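Local coordinates for protein aggretin alpha chain (Agkistrodon rhodostoma, PDB 3BX4) that triggers platelet aggregation as a snake venom toxin by binding the platelet receptor CLEC-2, which sets off Syk and PLC-gamma-2 signalling, at residues G107-L112 / R116-Y121; F7-Y12 / Q18-Q23; E80-S85 / S91-E96; D62-E67 / M126-C131. All coordinates share one frame; numbering follows the deposited sequence.

Contact 1 of 4, residues G107-L112 / R116-Y121; sequences GALEKL and RKWVNY
L109 swings its CG to the side opposite its own carbonyl carbon (chi1 -64°) and W118 adopts a similar rotamer (chi1 -48°), which lays the two side chains next to each other on one face of an antiparallel beta hairpin, strands 106-110 and 118-121. L109 CD2 comes to the edge of the indole, near its plane, 3.7 Å from W118 CD1. The same methyl packs tightly against the backbone, with L109 CD2 only 3.1 Å from R116 O. A108 and V119, whose side chains lie on the other face, form a hydrogen-bonded pair, with A108 N to V119 O at 2.9 Å and V119 N to A108 O at 3.0 Å. G107 opposes N120 in a non-hydrogen-bonded pair, and G107 CA makes a CA-H...O contact of 3.4 Å to V119 O. E110 crosses V119 at about a right angle, E110 OE1 lying 3.3 Å from V119 CG1 in a van der Waals contact; the hydrogen bond of OE1 goes to T113 OG1. L109 continues onto V54 and I58 of helix 48-59, while W118 meets aromatic rings of the other protein's chain edge-to-face. Toward the turn a water accepts from E110 N at 2.8 Å and donates to K117 O at 2.6 Å.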
# COMPACT_ATOMS: atom_id res chain seq x y z
N GLY C 107 -8.96 1.75 8.01
CA GLY C 107 -10.04 1.96 8.95
C GLY C 107 -9.76 2.99 10.09
O GLY C 107 -8.65 3.07 10.62
N ALA C 108 -10.81 3.66 10.53
CA ALA C 108 -10.68 4.69 11.55
C ALA C 108 -11.93 4.72 12.44
O ALA C 108 -13.01 4.22 12.01
CB ALA C 108 -10.53 6.05 10.81
N LEU C 109 -11.78 5.35 13.61
CA LEU C 109 -12.91 5.71 14.46
C LEU C 109 -13.20 7.16 14.14
O LEU C 109 -12.28 7.89 13.78
CB LEU C 109 -12.58 5.53 15.94
CG LEU C 109 -12.30 4.03 16.26
CD1 LEU C 109 -11.73 3.87 17.65
CD2 LEU C 109 -13.60 3.21 16.01
N GLU C 110 -14.45 7.56 14.25
CA GLU C 110 -14.75 8.94 13.86
C GLU C 110 -15.51 9.73 14.92
O GLU C 110 -16.35 9.17 15.62
CB GLU C 110 -15.49 8.91 12.52
CG GLU C 110 -16.85 8.56 12.69
CD GLU C 110 -17.74 8.71 11.45
OE1 GLU C 110 -18.71 7.93 11.41
OE2 GLU C 110 -17.50 9.55 10.55
N LYS C 111 -15.15 11.01 15.10
CA LYS C 111 -15.79 11.83 16.12
C LYS C 111 -17.30 11.90 15.97
O LYS C 111 -18.03 11.92 16.98
CB LYS C 111 -15.18 13.24 16.03
CG LYS C 111 -15.56 14.20 17.15
CD LYS C 111 -15.02 15.59 16.83
CE LYS C 111 -15.12 16.53 18.04
NZ LYS C 111 -14.96 17.95 17.58
N LEU C 112 -17.77 11.92 14.72
CA LEU C 112 -19.19 12.11 14.42
C LEU C 112 -20.02 11.03 15.10
O LEU C 112 -21.15 11.29 15.54
CB LEU C 112 -19.40 12.04 12.91
CG LEU C 112 -20.83 12.18 12.37
CD1 LEU C 112 -21.47 13.45 12.91
CD2 LEU C 112 -20.73 12.21 10.85
N ARG C 116 -16.82 5.08 17.93
CA ARG C 116 -17.21 3.69 18.14
C ARG C 116 -17.31 2.95 16.78
O ARG C 116 -16.49 2.05 16.45
CB ARG C 116 -18.43 3.63 19.08
CG ARG C 116 -18.05 2.97 20.42
CD ARG C 116 -19.27 2.44 21.15
NE ARG C 116 -19.21 1.09 21.75
CZ ARG C 116 -19.43 -0.06 21.08
NH1 ARG C 116 -19.49 -1.21 21.73
NH2 ARG C 116 -19.61 -0.06 19.77
N LYS C 117 -18.23 3.32 15.94
CA LYS C 117 -18.36 2.60 14.71
C LYS C 117 -17.13 2.80 13.80
O LYS C 117 -16.54 3.89 13.77
CB LYS C 117 -19.63 3.02 14.00
CG LYS C 117 -20.90 2.65 14.82
CD LYS C 117 -21.24 1.17 14.74
CE LYS C 117 -22.75 0.98 14.74
NZ LYS C 117 -23.14 -0.37 14.24
N TRP C 118 -16.72 1.71 13.16
CA TRP C 118 -15.66 1.77 12.18
C TRP C 118 -16.10 2.43 10.88
O TRP C 118 -17.20 2.18 10.37
CB TRP C 118 -15.13 0.39 11.87
CG TRP C 118 -14.83 -0.44 13.09
CD1 TRP C 118 -14.55 -0.03 14.38
CD2 TRP C 118 -14.70 -1.87 13.09
NE1 TRP C 118 -14.27 -1.12 15.18
CE2 TRP C 118 -14.36 -2.26 14.43
CE3 TRP C 118 -14.81 -2.83 12.11
CZ2 TRP C 118 -14.17 -3.59 14.79
CZ3 TRP C 118 -14.67 -4.16 12.47
CH2 TRP C 118 -14.33 -4.52 13.78
N VAL C 119 -15.21 3.23 10.29
CA VAL C 119 -15.43 3.78 8.97
C VAL C 119 -14.13 3.58 8.15
O VAL C 119 -13.09 3.44 8.76
CB VAL C 119 -15.80 5.30 9.03
CG1 VAL C 119 -17.07 5.52 9.89
CG2 VAL C 119 -14.69 6.15 9.59
N ASN C 120 -14.20 3.55 6.82
CA ASN C 120 -13.01 3.53 6.01
C ASN C 120 -12.67 4.95 5.59
O ASN C 120 -13.57 5.79 5.40
CB ASN C 120 -13.06 2.53 4.82
CG ASN C 120 -14.11 2.88 3.77
OD1 ASN C 120 -15.29 3.09 4.08
ND2 ASN C 120 -13.67 2.93 2.51
N TYR C 121 -11.38 5.23 5.49
CA TYR C 121 -11.02 6.63 5.10
C TYR C 121 -9.72 6.60 4.34
O TYR C 121 -9.10 5.58 4.11
CB TYR C 121 -10.95 7.54 6.35
CG TYR C 121 -11.32 9.00 6.05
CD1 TYR C 121 -10.43 10.04 6.35
CD2 TYR C 121 -12.54 9.33 5.43
CE1 TYR C 121 -10.77 11.41 6.02
CE2 TYR C 121 -12.89 10.71 5.10
CZ TYR C 121 -12.00 11.70 5.46
OH TYR C 121 -12.31 13.02 5.12
O HOH W 1 -16.73 6.11 15.13

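Contact 2 of 4, residues F7-Y12 / Q18-Q23; sequences FGWSPY and QAFNEQ. With SO4 (sulfate ion), chain I.
Q18 stands upright on the indole of W9: its amide plane and the ring plane are 85° apart, and the two side chains cross at about a right angle. Two parts of the glutamine touch the same ring system. Its CB makes a CH-pi contact, lying 3.9 Å from the centroid of the W9 six-membered ring and 17° off the ring normal, while OE1 sits above the plane, displaced toward the rim. The approach of Q18 OE1 to W9 NE1, 3.3 Å, is not a hydrogen bond, because an oxygen over the face is badly angled for an N-H that lies in the ring plane. With CG anti to the backbone N (chi1 -176°) and the chain extended beyond it, the amide also reaches the backbone of G8, where Q18 CD lies 3.1 Å from G8 O. No direct hydrogen bond joins the segments; instead a water donates to F7 O at 2.9 Å and to Q18 OE1 at 2.9 Å. G8 N is bonded to O2 of a sulfate, probably from the crystallisation liquor, at 2.6 Å. Farther along the indole, W9 CZ2 meets the edge of the F20 ring, 4.3 Å from F20 CZ. W9 immediately precedes the hairpin of strands 10-12 and 15-21, and Q18 lies on its second strand; W9 also covers C131 and L133 of strand 127-133, F20 meets F32 of helix 26-34 and F129, and S10 packs on F53 and L57 of helix 48-59.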
# COMPACT_ATOMS: atom_id res chain seq x y z
N PHE C 7 4.76 3.63 31.63
CA PHE C 7 4.30 5.02 31.75
C PHE C 7 3.65 5.49 30.45
O PHE C 7 4.21 5.29 29.39
CB PHE C 7 5.48 5.91 32.16
CG PHE C 7 6.13 5.48 33.45
CD1 PHE C 7 5.56 5.83 34.68
CD2 PHE C 7 7.27 4.65 33.43
CE1 PHE C 7 6.16 5.40 35.89
CE2 PHE C 7 7.85 4.19 34.64
CZ PHE C 7 7.30 4.57 35.86
N GLY C 8 2.47 6.11 30.55
CA GLY C 8 1.79 6.66 29.40
C GLY C 8 0.79 5.70 28.76
O GLY C 8 -0.01 6.13 27.95
N TRP C 9 0.87 4.41 29.12
CA TRP C 9 0.00 3.40 28.52
C TRP C 9 -1.11 2.99 29.51
O TRP C 9 -0.85 2.97 30.70
CB TRP C 9 0.83 2.14 28.16
CG TRP C 9 1.82 2.38 27.02
CD1 TRP C 9 3.06 2.98 27.09
CD2 TRP C 9 1.64 1.99 25.66
NE1 TRP C 9 3.65 3.00 25.86
CE2 TRP C 9 2.81 2.44 24.94
CE3 TRP C 9 0.60 1.34 24.96
CZ2 TRP C 9 2.98 2.24 23.56
CZ3 TRP C 9 0.76 1.12 23.54
CH2 TRP C 9 1.94 1.63 22.86
N SER C 10 -2.27 2.63 28.99
CA SER C 10 -3.49 2.33 29.79
C SER C 10 -3.82 0.86 29.65
O SER C 10 -3.87 0.40 28.54
CB SER C 10 -4.64 3.13 29.29
OG SER C 10 -4.42 4.53 29.60
N PRO C 11 -4.09 0.21 30.78
CA PRO C 11 -4.42 -1.24 30.72
C PRO C 11 -5.89 -1.49 30.45
O PRO C 11 -6.75 -0.78 31.01
CB PRO C 11 -4.00 -1.71 32.13
CG PRO C 11 -4.33 -0.53 33.08
CD PRO C 11 -4.00 0.71 32.18
N TYR C 12 -6.19 -2.51 29.63
CA TYR C 12 -7.54 -3.02 29.47
C TYR C 12 -7.34 -4.49 29.17
O TYR C 12 -6.55 -4.84 28.33
CB TYR C 12 -8.31 -2.33 28.36
CG TYR C 12 -9.64 -2.96 28.11
CD1 TYR C 12 -10.72 -2.67 28.96
CD2 TYR C 12 -9.81 -3.87 27.08
CE1 TYR C 12 -11.98 -3.29 28.76
CE2 TYR C 12 -11.08 -4.48 26.87
CZ TYR C 12 -12.11 -4.20 27.74
OH TYR C 12 -13.38 -4.77 27.62
N GLN C 18 -2.43 3.09 24.00
CA GLN C 18 -2.13 4.56 24.14
C GLN C 18 -2.65 5.26 22.92
O GLN C 18 -2.40 4.86 21.80
CB GLN C 18 -0.63 4.81 24.36
CG GLN C 18 -0.33 6.35 24.61
CD GLN C 18 1.08 6.62 25.04
OE1 GLN C 18 1.93 5.70 25.26
NE2 GLN C 18 1.37 7.88 25.20
N ALA C 19 -3.32 6.43 23.15
CA ALA C 19 -3.84 7.23 22.04
C ALA C 19 -2.83 8.40 21.84
O ALA C 19 -2.40 8.97 22.83
CB ALA C 19 -5.18 7.79 22.38
N PHE C 20 -2.41 8.62 20.60
CA PHE C 20 -1.36 9.61 20.28
C PHE C 20 -2.01 10.68 19.47
O PHE C 20 -2.75 10.42 18.53
CB PHE C 20 -0.21 8.97 19.49
CG PHE C 20 0.61 8.01 20.30
CD1 PHE C 20 0.23 6.65 20.36
CD2 PHE C 20 1.72 8.45 21.04
CE1 PHE C 20 0.96 5.74 21.16
CE2 PHE C 20 2.48 7.53 21.85
CZ PHE C 20 2.08 6.15 21.90
N ASN C 21 -1.74 11.94 19.86
CA ASN C 21 -2.31 13.02 19.06
C ASN C 21 -1.41 13.46 17.93
O ASN C 21 -1.93 14.17 17.05
CB ASN C 21 -2.67 14.18 19.95
CG ASN C 21 -1.57 14.49 20.89
OD1 ASN C 21 -1.62 14.10 22.06
ND2 ASN C 21 -0.55 15.21 20.41
N GLU C 22 -0.13 13.04 17.91
CA GLU C 22 0.74 13.15 16.69
C GLU C 22 -0.11 12.77 15.47
O GLU C 22 -0.68 11.67 15.41
CB GLU C 22 1.94 12.19 16.67
CG GLU C 22 3.22 12.53 17.42
CD GLU C 22 3.34 11.72 18.72
OE1 GLU C 22 2.31 11.19 19.19
OE2 GLU C 22 4.46 11.61 19.26
N GLN C 23 -0.18 13.62 14.46
CA GLN C 23 -0.95 13.25 13.26
C GLN C 23 -0.10 12.57 12.20
O GLN C 23 0.91 13.11 11.69
CB GLN C 23 -1.67 14.51 12.72
CG GLN C 23 -2.91 14.94 13.63
CD GLN C 23 -3.76 16.02 12.98
OE1 GLN C 23 -3.21 17.02 12.49
NE2 GLN C 23 -5.11 15.84 12.95
S SO4 I . 1.41 7.11 33.49
O1 SO4 I . 0.73 8.18 32.76
O2 SO4 I . 1.18 5.82 32.84
O3 SO4 I . 2.84 7.41 33.56
O4 SO4 I . 0.89 7.04 34.85
O HOH W 2 4.34 6.32 26.65

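Contact 3 of 4, residues E80-S85 / S91-E96; sequences EQQCSS and SSVSYE
Q82 and E96 meet within the long loop between strands 69-76 and 106-110, the region that snaclecs exchange between subunits to form their dimers; here it carries C83, whose disulfide ties this chain to the beta chain. Q82 folds back on its own backbone, with CG between the backbone N and the carbonyl carbon (chi1 66°) and a second bend at chi2 (77°). The amide thereby grips S84 twice, Q82 NE2 donating to S84 O at 2.9 Å and Q82 OE1 accepting from S84 N at 3.0 Å. That clamp fixes the rotation of the amide and aims its other N-H across the contact, where Q82 NE2 reaches E96 OE1 at 3.3 Å, meeting the carboxylate on its anti side. Backbone closes the far end of the contact: V93 N donates to S85 O at 3.0 Å, approaching from above the carbonyl plane (44° out of it). The side chains of E80 and E96 cross at about a right angle, with E80 OE1 4.1 Å from E96 OE1. A water bridges them, donating to E80 OE1 at 2.9 Å and to E96 OE2 at 2.9 Å while accepting from Q81 N, and R34 of the second subunit, salt-bridged to E80, would ease the repulsion. Neither segment is helix or strand; the contact lies about 25 Å from the chain centre, in the loop that leaves strand 69-76 and returns as strand 106-110, with partner chains packed on both segments.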
# COMPACT_ATOMS: atom_id res chain seq x y z
N GLU C 80 -6.92 -4.32 -5.36
CA GLU C 80 -7.69 -3.40 -6.21
C GLU C 80 -7.97 -2.08 -5.49
O GLU C 80 -8.06 -2.05 -4.25
CB GLU C 80 -9.00 -4.04 -6.66
CG GLU C 80 -8.79 -5.30 -7.56
CD GLU C 80 -7.89 -5.05 -8.78
OE1 GLU C 80 -8.13 -4.08 -9.54
OE2 GLU C 80 -6.94 -5.85 -9.00
N GLN C 81 -8.12 -1.02 -6.27
CA GLN C 81 -8.40 0.27 -5.69
C GLN C 81 -9.89 0.53 -5.39
O GLN C 81 -10.27 1.53 -4.71
CB GLN C 81 -7.76 1.36 -6.58
CG GLN C 81 -6.21 1.28 -6.54
CD GLN C 81 -5.61 1.62 -5.15
OE1 GLN C 81 -4.75 0.90 -4.63
NE2 GLN C 81 -6.12 2.68 -4.53
N GLN C 82 -10.75 -0.34 -5.88
CA GLN C 82 -12.17 -0.34 -5.55
C GLN C 82 -12.51 -1.86 -5.60
O GLN C 82 -11.91 -2.61 -6.43
CB GLN C 82 -13.00 0.60 -6.49
CG GLN C 82 -13.08 0.17 -7.95
CD GLN C 82 -14.08 -0.97 -8.10
OE1 GLN C 82 -14.95 -1.12 -7.24
NE2 GLN C 82 -13.93 -1.79 -9.16
N CYS C 83 -13.37 -2.32 -4.72
CA CYS C 83 -13.43 -3.79 -4.49
C CYS C 83 -14.61 -4.50 -5.13
O CYS C 83 -14.85 -5.65 -4.81
CB CYS C 83 -13.39 -4.14 -3.01
SG CYS C 83 -12.01 -3.29 -2.15
N SER C 84 -15.35 -3.82 -6.00
CA SER C 84 -16.37 -4.49 -6.83
C SER C 84 -15.75 -4.99 -8.12
O SER C 84 -15.40 -4.23 -9.00
CB SER C 84 -17.53 -3.55 -7.10
OG SER C 84 -18.11 -3.26 -5.87
N SER C 85 -15.61 -6.30 -8.25
CA SER C 85 -14.97 -6.80 -9.45
C SER C 85 -15.93 -7.14 -10.59
O SER C 85 -15.45 -7.55 -11.66
CB SER C 85 -14.12 -8.01 -9.13
OG SER C 85 -14.98 -9.03 -8.66
N SER C 91 -20.62 -8.23 -16.21
CA SER C 91 -19.30 -8.29 -16.84
C SER C 91 -18.21 -7.96 -15.79
O SER C 91 -18.49 -7.25 -14.79
CB SER C 91 -19.21 -7.37 -18.05
OG SER C 91 -19.39 -6.04 -17.67
N SER C 92 -17.02 -8.47 -16.03
CA SER C 92 -15.87 -8.25 -15.14
C SER C 92 -15.33 -6.86 -15.34
O SER C 92 -15.38 -6.32 -16.45
CB SER C 92 -14.75 -9.25 -15.43
OG SER C 92 -15.12 -10.48 -14.89
N VAL C 93 -14.77 -6.31 -14.27
CA VAL C 93 -14.15 -4.99 -14.37
C VAL C 93 -12.70 -5.16 -14.91
O VAL C 93 -11.88 -5.92 -14.37
CB VAL C 93 -14.15 -4.27 -12.98
CG1 VAL C 93 -13.35 -2.95 -13.05
CG2 VAL C 93 -15.57 -3.95 -12.48
N SER C 94 -12.37 -4.44 -15.98
CA SER C 94 -10.99 -4.43 -16.53
C SER C 94 -10.57 -2.95 -16.56
O SER C 94 -9.94 -2.46 -15.62
CB SER C 94 -10.99 -5.06 -17.94
OG SER C 94 -11.91 -4.36 -18.84
N TYR C 95 -11.02 -2.22 -17.57
CA TYR C 95 -10.91 -0.76 -17.57
C TYR C 95 -11.41 -0.18 -16.27
O TYR C 95 -12.47 -0.57 -15.76
CB TYR C 95 -11.64 -0.14 -18.78
CG TYR C 95 -11.80 1.35 -18.74
CD1 TYR C 95 -10.80 2.20 -19.23
CD2 TYR C 95 -12.97 1.91 -18.28
CE1 TYR C 95 -10.96 3.61 -19.20
CE2 TYR C 95 -13.17 3.30 -18.27
CZ TYR C 95 -12.15 4.15 -18.71
OH TYR C 95 -12.32 5.55 -18.67
N GLU C 96 -10.66 0.82 -15.74
CA GLU C 96 -11.08 1.58 -14.56
C GLU C 96 -10.55 2.96 -14.75
O GLU C 96 -9.46 3.11 -15.27
CB GLU C 96 -10.47 1.04 -13.25
CG GLU C 96 -10.86 -0.36 -12.81
CD GLU C 96 -10.31 -0.72 -11.44
OE1 GLU C 96 -11.06 -1.41 -10.69
OE2 GLU C 96 -9.13 -0.38 -11.11
O HOH W 3 -7.51 -1.34 -8.94

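Contact 4 of 4, residues D62-E67 / M126-C131; sequences DELADE and MHAFVC
E67 closes a type I beta turn that starts at L64, with E67 N to L64 O at 3.2 Å, and lies beside the start of strand 127-133, its CA 7.2 Å from A128 CA. From there its side chain sets off anti to the backbone N (chi1 173°) and bends at chi2 (67°), bringing the carboxylate to the strand. The two oxygens divide the work. H127 ND1 donates to E67 OE2 at 2.9 Å, the oxygen lying near the imidazole plane and being met on its syn side, although the carboxylate and ring planes are 65° apart. A128 N donates to E67 OE1 at 3.0 Å, coming from above the carboxylate plane. Each oxygen has a second partner beyond the contact, Q23 NE2 for OE1 and Y69 N for OE2, so this buried carboxylate receives four hydrogen bonds, which would be expected to stabilise its charge. H127 NE2 is in turn bonded to Q125 OE1, an arrangement consistent with a protonated imidazole. Beside the polar grip the turn also packs closely: L64 CD2 lies 3.3 Å from A128 CB, tighter than usual van der Waals contact, and L64 continues onto I58 of helix 48-59. Strand 127-133 runs between strands 15-21 and 69-76, and its C131 is disulfide-bonded to C33 of helix 26-34. This belongs to the C-type lectin fold, whose last strand is joined to the first helix by such a disulfide; here hydrogen bonds of one glutamate and packing of L64 on A128 fasten the loop after helix 48-59 to that strand.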
# COMPACT_ATOMS: atom_id res chain seq x y z
N ASP C 62 -7.26 15.06 26.08
CA ASP C 62 -7.58 16.47 25.91
C ASP C 62 -7.09 17.02 24.54
O ASP C 62 -7.81 17.76 23.85
CB ASP C 62 -6.97 17.28 27.07
CG ASP C 62 -7.48 16.84 28.43
OD1 ASP C 62 -8.60 16.30 28.51
OD2 ASP C 62 -6.76 17.04 29.43
N GLU C 63 -5.88 16.66 24.18
CA GLU C 63 -5.29 17.08 22.89
C GLU C 63 -6.01 16.57 21.62
O GLU C 63 -5.74 17.06 20.52
CB GLU C 63 -3.82 16.69 22.91
CG GLU C 63 -3.11 17.33 24.10
CD GLU C 63 -1.96 16.51 24.64
OE1 GLU C 63 -1.46 15.60 23.95
OE2 GLU C 63 -1.56 16.82 25.79
N LEU C 64 -6.91 15.61 21.78
CA LEU C 64 -7.66 15.02 20.67
C LEU C 64 -9.03 15.67 20.49
O LEU C 64 -9.88 15.13 19.75
CB LEU C 64 -7.82 13.50 20.87
CG LEU C 64 -6.56 12.70 20.54
CD1 LEU C 64 -6.81 11.19 20.54
CD2 LEU C 64 -6.07 13.17 19.19
N ALA C 65 -9.23 16.81 21.15
CA ALA C 65 -10.54 17.47 21.23
C ALA C 65 -11.15 17.79 19.86
O ALA C 65 -12.36 17.59 19.65
CB ALA C 65 -10.46 18.76 22.08
N ASP C 66 -10.34 18.31 18.95
CA ASP C 66 -10.82 18.67 17.62
C ASP C 66 -10.49 17.67 16.49
O ASP C 66 -10.61 17.99 15.30
CB ASP C 66 -10.32 20.05 17.25
CG ASP C 66 -10.76 21.11 18.26
OD1 ASP C 66 -11.94 21.13 18.66
OD2 ASP C 66 -9.90 21.93 18.65
N GLU C 67 -10.06 16.46 16.84
CA GLU C 67 -9.73 15.48 15.79
C GLU C 67 -11.04 14.85 15.22
O GLU C 67 -11.92 14.52 16.01
CB GLU C 67 -8.80 14.40 16.38
CG GLU C 67 -8.53 13.28 15.44
CD GLU C 67 -7.71 13.70 14.22
OE1 GLU C 67 -6.44 13.76 14.31
OE2 GLU C 67 -8.33 13.88 13.15
N MET C 126 -3.25 12.39 7.42
CA MET C 126 -2.64 12.43 8.75
C MET C 126 -3.69 12.64 9.82
O MET C 126 -4.45 13.63 9.85
CB MET C 126 -1.54 13.58 8.81
CG MET C 126 -0.32 13.31 7.91
SD MET C 126 0.46 14.97 7.54
CE MET C 126 1.27 15.12 9.06
N HIS C 127 -3.75 11.68 10.74
CA HIS C 127 -4.67 11.73 11.87
C HIS C 127 -4.02 11.14 13.11
O HIS C 127 -3.04 10.44 13.02
CB HIS C 127 -6.00 11.00 11.55
CG HIS C 127 -6.78 11.64 10.44
ND1 HIS C 127 -7.51 12.80 10.62
CD2 HIS C 127 -6.80 11.38 9.11
CE1 HIS C 127 -7.98 13.21 9.45
NE2 HIS C 127 -7.62 12.33 8.53
N ALA C 128 -4.65 11.41 14.25
CA ALA C 128 -4.32 10.79 15.53
C ALA C 128 -4.59 9.25 15.37
O ALA C 128 -5.20 8.82 14.40
CB ALA C 128 -5.25 11.35 16.60
N PHE C 129 -4.08 8.51 16.35
CA PHE C 129 -4.20 7.01 16.20
C PHE C 129 -4.11 6.35 17.56
O PHE C 129 -3.70 6.89 18.55
CB PHE C 129 -3.09 6.53 15.26
CG PHE C 129 -1.72 6.89 15.68
CD1 PHE C 129 -1.12 8.12 15.28
CD2 PHE C 129 -0.95 6.06 16.48
CE1 PHE C 129 0.16 8.45 15.68
CE2 PHE C 129 0.33 6.40 16.89
CZ PHE C 129 0.91 7.65 16.49
N VAL C 130 -4.43 5.02 17.66
CA VAL C 130 -4.28 4.46 18.96
C VAL C 130 -3.44 3.14 18.76
O VAL C 130 -3.74 2.45 17.77
CB VAL C 130 -5.69 4.00 19.55
CG1 VAL C 130 -5.48 3.23 20.83
CG2 VAL C 130 -6.60 5.28 19.79
N CYS C 131 -2.41 2.97 19.61
CA CYS C 131 -1.53 1.72 19.60
C CYS C 131 -2.07 0.77 20.66
O CYS C 131 -2.58 1.16 21.69
CB CYS C 131 -0.03 1.98 19.91
SG CYS C 131 0.71 3.17 18.68

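How the contacts relate
Contacts 1, 2 and 4 all reach the same sheet, whereas contact 3 lies in the exchanged loop, its centre about 34 Å from that of contact 4. Contact 4 is the buried one and relies on a carboxylate that accepts several hydrogen bonds; the others are partly buried. Contact 1 combines strand pairing with apolar packing, contact 2 rests mainly on a ring face, and contact 3 is chiefly polar and loop-borne. Contacts 2 and 4 lie on neighbouring strands, 15-21 and 127-133, Q18 O lying 2.9 Å from C131 N. Contacts 1 and 4 touch where K111 reaches the turn at A65. Partner chains border contacts 1 and 3, but none in the assembly touches 2 or 4.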